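Local coordinates for transcriptional regulator, TetR family (Marinobacter aquaeolei, PDB 3NNR), which probably binds DNA through a helix-turn-helix domain and regulates transcription, as do other members of the TetR family, at residues T192-V195 with P196-T199; R129-A132 with K133-D136; S152-V155 with W156-I159. One frame throughout, in Å; residues are numbered along the deposited sequence.

Contact 1: residues T192-V195 with P196-T199; sequences TLEV and PYLT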
ATOM      1  N   THR A 192      -0.405  -6.176 -15.573  1.00 68.00           N
ATOM      2  CA  THR A 192      -0.167  -7.578 -15.247  1.00 69.48           C
ATOM      3  C   THR A 192      -1.428  -8.215 -14.655  1.00 71.66           C
ATOM      4  O   THR A 192      -1.649  -9.403 -14.859  1.00 75.77           O
ATOM      5  CB  THR A 192       1.008  -7.736 -14.270  1.00 68.64           C
ATOM      6  OG1 THR A 192       2.182  -7.188 -14.880  1.00 64.68           O
ATOM      7  CG2 THR A 192       1.256  -9.185 -13.913  1.00 65.53           C
ATOM      8  N   LEU A 193      -2.248  -7.432 -13.947  1.00 70.45           N
ATOM      9  CA  LEU A 193      -3.512  -7.946 -13.393  1.00 71.15           C
ATOM     10  C   LEU A 193      -4.474  -8.416 -14.487  1.00 72.10           C
ATOM     11  O   LEU A 193      -5.148  -9.414 -14.288  1.00 76.62           O
ATOM     12  CB  LEU A 193      -4.238  -6.915 -12.514  1.00 65.22           C
ATOM     13  CG  LEU A 193      -3.505  -6.398 -11.294  1.00 63.48           C
ATOM     14  CD1 LEU A 193      -4.289  -5.240 -10.671  1.00 53.58           C
ATOM     15  CD2 LEU A 193      -3.274  -7.541 -10.302  1.00 50.60           C
ATOM     16  N   GLU A 194      -4.505  -7.727 -15.623  1.00 74.40           N
ATOM     17  CA  GLU A 194      -5.427  -8.067 -16.722  1.00 79.57           C
ATOM     18  C   GLU A 194      -4.810  -8.862 -17.879  1.00 81.64           C
ATOM     19  O   GLU A 194      -5.522  -9.119 -18.834  1.00 86.15           O
ATOM     20  CB  GLU A 194      -6.153  -6.807 -17.226  1.00 80.40           C
ATOM     21  CG  GLU A 194      -6.926  -6.017 -16.115  1.00 88.07           C
ATOM     22  CD  GLU A 194      -8.078  -6.798 -15.422  1.00100.48           C
ATOM     23  OE1 GLU A 194      -8.907  -7.444 -16.127  1.00107.63           O
ATOM     24  OE2 GLU A 194      -8.169  -6.723 -14.164  1.00105.05           O
ATOM     25  N   VAL A 195      -3.535  -9.276 -17.779  1.00 81.59           N
ATOM     26  CA  VAL A 195      -2.867 -10.133 -18.793  1.00 82.16           C
ATOM     27  C   VAL A 195      -3.640 -11.411 -19.211  1.00 84.66           C
ATOM     28  O   VAL A 195      -3.849 -11.609 -20.407  1.00 88.92           O
ATOM     29  CB  VAL A 195      -1.399 -10.546 -18.369  1.00 82.87           C
ATOM     30  CG1 VAL A 195      -0.874 -11.805 -19.162  1.00 76.24           C
ATOM     31  CG2 VAL A 195      -0.449  -9.363 -18.529  1.00 80.15           C
ATOM     32  N   PRO A 196      -4.040 -12.276 -18.252  1.00 84.40           N
ATOM     33  CA  PRO A 196      -4.763 -13.502 -18.648  1.00 88.01           C
ATOM     34  C   PRO A 196      -6.211 -13.313 -19.143  1.00 88.38           C
ATOM     35  O   PRO A 196      -6.745 -14.243 -19.754  1.00 89.40           O
ATOM     36  CB  PRO A 196      -4.735 -14.344 -17.381  1.00 88.04           C
ATOM     37  CG  PRO A 196      -4.741 -13.345 -16.300  1.00 85.29           C
ATOM     38  CD  PRO A 196      -3.943 -12.174 -16.787  1.00 83.01           C
ATOM     39  N   TYR A 197      -6.831 -12.154 -18.872  1.00 86.86           N
ATOM     40  CA  TYR A 197      -8.193 -11.850 -19.350  1.00 88.67           C
ATOM     41  C   TYR A 197      -8.250 -11.146 -20.729  1.00 87.88           C
ATOM     42  O   TYR A 197      -9.355 -10.836 -21.219  1.00 88.14           O
ATOM     43  CB  TYR A 197      -8.966 -11.016 -18.322  1.00 88.07           C
ATOM     44  CG  TYR A 197      -9.060 -11.648 -16.951  1.00 97.58           C
ATOM     45  CD1 TYR A 197      -9.788 -12.842 -16.750  1.00108.35           C
ATOM     46  CD2 TYR A 197      -8.443 -11.048 -15.834  1.00100.23           C
ATOM     47  CE1 TYR A 197      -9.881 -13.441 -15.467  1.00110.29           C
ATOM     48  CE2 TYR A 197      -8.531 -11.633 -14.554  1.00108.44           C
ATOM     49  CZ  TYR A 197      -9.256 -12.821 -14.376  1.00111.99           C
ATOM     50  OH  TYR A 197      -9.342 -13.371 -13.117  1.00119.75           O
ATOM     51  N   LEU A 198      -7.096 -10.897 -21.358  1.00 85.87           N
ATOM     52  CA  LEU A 198      -7.075 -10.252 -22.668  1.00 87.63           C
ATOM     53  C   LEU A 198      -7.688 -11.180 -23.728  1.00 91.49           C
ATOM     54  O   LEU A 198      -7.399 -12.384 -23.741  1.00 92.95           O
ATOM     55  CB  LEU A 198      -5.649  -9.854 -23.075  1.00 87.13           C
ATOM     56  CG  LEU A 198      -4.924  -8.813 -22.206  1.00 86.22           C
ATOM     57  CD1 LEU A 198      -3.503  -8.650 -22.642  1.00 80.89           C
ATOM     58  CD2 LEU A 198      -5.612  -7.458 -22.221  1.00 85.05           C
ATOM     59  N   THR A 199      -8.556 -10.612 -24.575  1.00 93.97           N
ATOM     60  CA  THR A 199      -9.193 -11.334 -25.695  1.00 96.35           C
ATOM     61  C   THR A 199      -8.183 -11.576 -26.827  1.00 99.54           C
ATOM     62  O   THR A 199      -7.141 -10.895 -26.887  1.00 97.27           O
ATOM     63  CB  THR A 199     -10.363 -10.531 -26.329  1.00 96.26           C
ATOM     64  OG1 THR A 199      -9.874  -9.266 -26.799  1.00 87.90           O
ATOM     65  CG2 THR A 199     -11.485 -10.295 -25.332  1.00 95.33           C
TER

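Contact 2: residues R129-A132 with K133-D136; sequences RIFA and KLAD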
ATOM      1  N   ARG A 129     -16.237   0.557 -13.750  1.00 74.67           N
ATOM      2  CA  ARG A 129     -16.793   1.079 -14.967  1.00 77.06           C
ATOM      3  C   ARG A 129     -15.828   0.989 -16.160  1.00 76.57           C
ATOM      4  O   ARG A 129     -16.267   0.655 -17.260  1.00 76.71           O
ATOM      5  CB  ARG A 129     -17.358   2.498 -14.756  1.00 77.50           C
ATOM      6  CG  ARG A 129     -18.244   3.012 -15.881  1.00 80.64           C
ATOM      7  CD  ARG A 129     -19.372   2.014 -16.269  1.00 82.78           C
ATOM      8  NE  ARG A 129     -20.139   2.466 -17.429  1.00 94.74           N
ATOM      9  CZ  ARG A 129     -20.852   1.684 -18.251  1.00 99.65           C
ATOM     10  NH1 ARG A 129     -20.905   0.347 -18.102  1.00102.32           N
ATOM     11  NH2 ARG A 129     -21.502   2.246 -19.269  1.00 99.88           N
ATOM     12  N   ILE A 130     -14.530   1.221 -15.925  1.00 74.33           N
ATOM     13  CA  ILE A 130     -13.505   1.094 -16.982  1.00 73.27           C
ATOM     14  C   ILE A 130     -13.442  -0.351 -17.476  1.00 75.04           C
ATOM     15  O   ILE A 130     -13.466  -0.590 -18.671  1.00 78.80           O
ATOM     16  CB  ILE A 130     -12.116   1.568 -16.514  1.00 70.42           C
ATOM     17  CG1 ILE A 130     -12.094   3.106 -16.407  1.00 70.58           C
ATOM     18  CG2 ILE A 130     -11.045   1.151 -17.508  1.00 63.51           C
ATOM     19  CD1 ILE A 130     -11.049   3.631 -15.412  1.00 65.74           C
ATOM     20  N   PHE A 131     -13.377  -1.303 -16.560  1.00 74.57           N
ATOM     21  CA  PHE A 131     -13.395  -2.706 -16.940  1.00 75.41           C
ATOM     22  C   PHE A 131     -14.691  -3.068 -17.666  1.00 76.03           C
ATOM     23  O   PHE A 131     -14.644  -3.791 -18.659  1.00 76.32           O
ATOM     24  CB  PHE A 131     -13.280  -3.629 -15.736  1.00 76.35           C
ATOM     25  CG  PHE A 131     -11.938  -3.626 -15.028  1.00 80.87           C
ATOM     26  CD1 PHE A 131     -10.725  -3.451 -15.707  1.00 87.19           C
ATOM     27  CD2 PHE A 131     -11.896  -3.984 -13.672  1.00 89.25           C
ATOM     28  CE1 PHE A 131      -9.513  -3.520 -15.022  1.00 91.21           C
ATOM     29  CE2 PHE A 131     -10.688  -4.069 -12.980  1.00 90.81           C
ATOM     30  CZ  PHE A 131      -9.493  -3.837 -13.653  1.00 89.53           C
ATOM     31  N   ALA A 132     -15.826  -2.568 -17.169  1.00 74.75           N
ATOM     32  CA  ALA A 132     -17.122  -2.820 -17.799  1.00 77.41           C
ATOM     33  C   ALA A 132     -17.071  -2.367 -19.256  1.00 80.43           C
ATOM     34  O   ALA A 132     -17.496  -3.137 -20.143  1.00 84.70           O
ATOM     35  CB  ALA A 132     -18.286  -2.148 -17.033  1.00 78.12           C
ATOM     36  N   LYS A 133     -16.503  -1.169 -19.501  1.00 77.49           N
ATOM     37  CA  LYS A 133     -16.346  -0.645 -20.868  1.00 79.47           C
ATOM     38  C   LYS A 133     -15.300  -1.405 -21.695  1.00 79.74           C
ATOM     39  O   LYS A 133     -15.485  -1.564 -22.903  1.00 86.10           O
ATOM     40  CB  LYS A 133     -16.054   0.873 -20.919  1.00 79.36           C
ATOM     41  CG  LYS A 133     -17.125   1.768 -20.269  1.00 77.27           C
ATOM     42  CD  LYS A 133     -17.366   3.086 -20.982  1.00 86.35           C
ATOM     43  CE  LYS A 133     -18.172   2.845 -22.262  1.00 99.99           C
ATOM     44  NZ  LYS A 133     -18.738   4.083 -22.793  1.00108.09           N
ATOM     45  N   LEU A 134     -14.207  -1.849 -21.072  1.00 77.18           N
ATOM     46  CA  LEU A 134     -13.173  -2.650 -21.768  1.00 77.11           C
ATOM     47  C   LEU A 134     -13.765  -3.991 -22.270  1.00 82.33           C
ATOM     48  O   LEU A 134     -13.360  -4.511 -23.331  1.00 83.82           O
ATOM     49  CB  LEU A 134     -11.948  -2.889 -20.868  1.00 72.78           C
ATOM     50  CG  LEU A 134     -11.104  -1.654 -20.489  1.00 68.50           C
ATOM     51  CD1 LEU A 134     -10.215  -1.948 -19.244  1.00 51.98           C
ATOM     52  CD2 LEU A 134     -10.299  -1.141 -21.677  1.00 63.64           C
ATOM     53  N   ALA A 135     -14.713  -4.534 -21.492  1.00 83.63           N
ATOM     54  CA  ALA A 135     -15.446  -5.739 -21.851  1.00 86.74           C
ATOM     55  C   ALA A 135     -16.298  -5.420 -23.090  1.00 90.37           C
ATOM     56  O   ALA A 135     -16.183  -6.110 -24.098  1.00 91.56           O
ATOM     57  CB  ALA A 135     -16.331  -6.216 -20.679  1.00 86.10           C
ATOM     58  N   ASP A 136     -17.082  -4.336 -23.016  1.00 91.52           N
ATOM     59  CA  ASP A 136     -17.965  -3.879 -24.118  1.00 95.69           C
ATOM     60  C   ASP A 136     -17.216  -3.597 -25.421  1.00 95.10           C
ATOM     61  O   ASP A 136     -17.726  -3.883 -26.497  1.00 96.31           O
ATOM     62  CB  ASP A 136     -18.771  -2.627 -23.717  1.00 97.37           C
ATOM     63  CG  ASP A 136     -19.708  -2.866 -22.525  1.00102.88           C
ATOM     64  OD1 ASP A 136     -20.382  -3.919 -22.486  1.00109.36           O
ATOM     65  OD2 ASP A 136     -19.781  -1.987 -21.631  1.00107.42           O
TER

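Contact 3: residues S152-V155 with W156-I159; sequences SLNV and WLVI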
ATOM      1  N   SER A 152     -11.014  -4.980  -9.241  1.00 69.24           N
ATOM      2  CA  SER A 152     -10.978  -3.527  -9.162  1.00 67.00           C
ATOM      3  C   SER A 152     -10.274  -3.065  -7.904  1.00 64.02           C
ATOM      4  O   SER A 152      -9.470  -2.150  -7.937  1.00 62.00           O
ATOM      5  CB  SER A 152     -12.402  -2.941  -9.248  1.00 70.24           C
ATOM      6  OG  SER A 152     -12.980  -3.166 -10.540  1.00 70.83           O
ATOM      7  N   LEU A 153     -10.584  -3.708  -6.792  1.00 65.72           N
ATOM      8  CA  LEU A 153      -9.898  -3.436  -5.540  1.00 65.86           C
ATOM      9  C   LEU A 153      -8.382  -3.708  -5.664  1.00 65.57           C
ATOM     10  O   LEU A 153      -7.588  -2.886  -5.197  1.00 67.20           O
ATOM     11  CB  LEU A 153     -10.518  -4.246  -4.391  1.00 66.34           C
ATOM     12  CG  LEU A 153     -10.103  -3.936  -2.962  1.00 63.88           C
ATOM     13  CD1 LEU A 153     -10.210  -2.454  -2.673  1.00 61.90           C
ATOM     14  CD2 LEU A 153     -10.954  -4.750  -1.983  1.00 62.83           C
ATOM     15  N   ASN A 154      -7.991  -4.808  -6.331  1.00 63.93           N
ATOM     16  CA  ASN A 154      -6.560  -5.124  -6.544  1.00 61.13           C
ATOM     17  C   ASN A 154      -5.837  -4.026  -7.322  1.00 59.00           C
ATOM     18  O   ASN A 154      -4.719  -3.684  -6.979  1.00 56.86           O
ATOM     19  CB  ASN A 154      -6.353  -6.495  -7.197  1.00 62.14           C
ATOM     20  CG  ASN A 154      -6.595  -7.660  -6.233  1.00 64.87           C
ATOM     21  OD1 ASN A 154      -6.535  -7.511  -5.020  1.00 59.79           O
ATOM     22  ND2 ASN A 154      -6.838  -8.827  -6.785  1.00 71.53           N
ATOM     23  N   VAL A 155      -6.491  -3.464  -8.338  1.00 60.62           N
ATOM     24  CA  VAL A 155      -5.957  -2.311  -9.078  1.00 60.47           C
ATOM     25  C   VAL A 155      -5.678  -1.163  -8.106  1.00 61.86           C
ATOM     26  O   VAL A 155      -4.560  -0.668  -8.061  1.00 63.70           O
ATOM     27  CB  VAL A 155      -6.900  -1.828 -10.185  1.00 59.32           C
ATOM     28  CG1 VAL A 155      -6.472  -0.495 -10.694  1.00 53.85           C
ATOM     29  CG2 VAL A 155      -6.909  -2.814 -11.299  1.00 57.97           C
ATOM     30  N   TRP A 156      -6.662  -0.836  -7.270  1.00 61.10           N
ATOM     31  CA  TRP A 156      -6.531   0.236  -6.301  1.00 57.56           C
ATOM     32  C   TRP A 156      -5.381  -0.047  -5.365  1.00 58.74           C
ATOM     33  O   TRP A 156      -4.547   0.833  -5.132  1.00 60.69           O
ATOM     34  CB  TRP A 156      -7.847   0.429  -5.527  1.00 58.19           C
ATOM     35  CG  TRP A 156      -7.903   1.645  -4.656  1.00 59.22           C
ATOM     36  CD1 TRP A 156      -8.457   2.866  -4.975  1.00 62.48           C
ATOM     37  CD2 TRP A 156      -7.401   1.773  -3.317  1.00 51.01           C
ATOM     38  NE1 TRP A 156      -8.314   3.735  -3.919  1.00 59.62           N
ATOM     39  CE2 TRP A 156      -7.680   3.089  -2.889  1.00 47.35           C
ATOM     40  CE3 TRP A 156      -6.747   0.896  -2.432  1.00 59.40           C
ATOM     41  CZ2 TRP A 156      -7.317   3.558  -1.623  1.00 56.04           C
ATOM     42  CZ3 TRP A 156      -6.378   1.364  -1.157  1.00 53.37           C
ATOM     43  CH2 TRP A 156      -6.661   2.685  -0.772  1.00 57.52           C
ATOM     44  N   LEU A 157      -5.343  -1.267  -4.832  1.00 60.86           N
ATOM     45  CA  LEU A 157      -4.320  -1.687  -3.872  1.00 60.16           C
ATOM     46  C   LEU A 157      -2.905  -1.563  -4.464  1.00 62.07           C
ATOM     47  O   LEU A 157      -1.987  -1.109  -3.791  1.00 62.54           O
ATOM     48  CB  LEU A 157      -4.591  -3.129  -3.381  1.00 61.29           C
ATOM     49  CG  LEU A 157      -5.801  -3.366  -2.453  1.00 60.29           C
ATOM     50  CD1 LEU A 157      -6.130  -4.860  -2.266  1.00 55.02           C
ATOM     51  CD2 LEU A 157      -5.553  -2.760  -1.078  1.00 51.53           C
ATOM     52  N   VAL A 158      -2.750  -1.946  -5.729  1.00 64.05           N
ATOM     53  CA  VAL A 158      -1.464  -1.864  -6.426  1.00 62.80           C
ATOM     54  C   VAL A 158      -1.071  -0.430  -6.724  1.00 62.33           C
ATOM     55  O   VAL A 158       0.058  -0.056  -6.479  1.00 63.90           O
ATOM     56  CB  VAL A 158      -1.453  -2.695  -7.735  1.00 64.63           C
ATOM     57  CG1 VAL A 158      -0.291  -2.281  -8.660  1.00 58.86           C
ATOM     58  CG2 VAL A 158      -1.406  -4.195  -7.397  1.00 57.14           C
ATOM     59  N   ILE A 159      -1.991   0.360  -7.247  1.00 61.90           N
ATOM     60  CA  ILE A 159      -1.679   1.738  -7.637  1.00 63.28           C
ATOM     61  C   ILE A 159      -1.290   2.600  -6.446  1.00 63.92           C
ATOM     62  O   ILE A 159      -0.246   3.217  -6.445  1.00 67.09           O
ATOM     63  CB  ILE A 159      -2.827   2.408  -8.401  1.00 60.61           C
ATOM     64  CG1 ILE A 159      -3.018   1.734  -9.759  1.00 64.64           C
ATOM     65  CG2 ILE A 159      -2.485   3.836  -8.692  1.00 67.81           C
ATOM     66  CD1 ILE A 159      -4.142   2.323 -10.610  1.00 61.50           C
TER

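Contact 1: residues T192-V195 with P196-T199
Glu194 O is approached by two successive residues of the following turn. The backbone N of Tyr197 donates a weak hydrogen bond to it over 3.3 Å, bent at 133°, and Leu198 CG lies 3.4 Å from the same oxygen. One residue on, Leu198 N gives Val195 O a longer bond of 3.5 Å, also weak though nearly straight. In this second turn Pro196 and Tyr197 hold the two central positions with backbone angles close to those of a type I turn. Pro196 has no N-H for the carbonyl of Thr192, and its CD lies 4.1 Å from Thr192 O. These two overlapping turns lead the chain out of helix 186-194 towards helix 200-211, in the ligand-binding and dimerisation domain of a TetR-type regulator. Val195 meets the proline ring at about a right angle, CB against CD. The Glu194 chain is bent at chi2 (-62°), and this brings OE1 to 3.6 Å from Tyr197 CD2; carboxylate and ring lie 26° apart in tilt. Outside the turn, Glu194 and Tyr197 both rest on Met151 of helix 145-160, while Leu198 packs on Val206 and Leu207. At the dimer interface Pro196 touches Tyr197 of the second subunit, and Leu193 meets Leu193 of that subunit.

Contact 2: residues R129-A132 with K133-D136
Residues Arg129 to Asp136 form a regular alpha-helical run at the end of helix 110-136, each N-H from Lys133 to Asp136 bonding to the carbonyl four residues back, with lengths from 2.8 Å (Leu134 N to Ile130 O) to 3.1 Å (Asp136 N to Ala132 O). The side chains then sort by helix face. On the apolar face, Leu134 CD1 rests 3.6 Å from Ile130 CG2, the two side chains running alongside each other and pointing the same way. Leu134 CD1 also reaches the edge of the Phe131 ring, near its plane, 3.9 Å from Phe131 CD1. An alanine in place of Leu134 would remove this methyl and is likely to leave the ring edge and Ile130 CG2 without their shared neighbour, opening a gap beside Ile76 and Ile139, which Leu134 also touches. Phe131 itself packs on Ser152 and Val155 of helix 145-160. On the polar face, Arg129 leaves with CG anti to the backbone N (chi1 -167°) and bends at chi2, so that Lys133 CG lies over one face of its guanidinium, 4.2 Å from NE. The cationic ends find partners in the loop before helix 78-94: Arg129 NH2 forms a salt bridge with Glu72, and Lys133 NZ hydrogen-bonds to Arg74 O. Asp136 OD2 stands 4.4 Å from Arg129 NH1, well out of the guanidinium plane and beyond a salt bridge, so any attraction between them is probably modest and purely electrostatic, and the firm partners of the two cations remain Glu72 and Arg74.

Contact 3: residues S152-V155 with W156-I159
Helix 145-160 is one of the helices through which this subunit meets its copy, in the manner of the C-terminal dimerisation helices of TetR-family proteins, and residues Ser152 to Ile159 make up two of its turns. The backbone is a plain alpha helix: Leu157 N bonds to Leu153 O over 2.8 Å, and Ile159 N to Val155 O over 2.9 Å. Val155 and Ile159 form a ridge, side by side and pointing the same way. A chi1 of 167° swings CG1 of Val155 opposite its own N, to 3.7 Å from Ile159 CD1. The ridge faces inward, Val155 against Phe131 and Ile159 against Leu85, Phe89 and Leu92. A second group gathers round Leu157 CD1, which lies 4.1 Å from Leu153 CG and 3.8 Å from Asn154 OD1, the Leu157 side chain crossing both of theirs at a slant. Leu153 and Leu157 both pack on Phe165 of the second subunit, whose ring also meets Trp156 edge-to-face. Val158 CG2 lies 3.4 Å from Asn154 O. Asn154 ND2 hydrogen-bonds to Gln189 O of the second subunit. Apolar contacts thus serve both directions, Val155 and Ile159 inward and Leu153 and Leu157 towards the second subunit, and the buried Asn154 amide adds a directional bond to that interface, which probably helps set how the subunits align.

Overall arrangement
Contacts 2, 3 and 1 follow in that order along the chain and share one helical domain. Contact 3 is the most deeply buried, with its centre about 11 Å from that of the chain; contacts 1 and 2, about 22 and 20 Å out, are only partly buried. Their chemistry follows their place: chiefly aliphatic in contact 3, charged along one face of contact 2, and weak turn bonds in contact 1. Contacts 1 and 3 both reach the second subunit, whereas contact 2 does not. Val155 CG2 joins all three, 3.6 Å from Phe131 CZ and 3.6 Å from Leu193 CD1, and unidentified bound material, probably from crystallisation, lies near side chains of all three contacts.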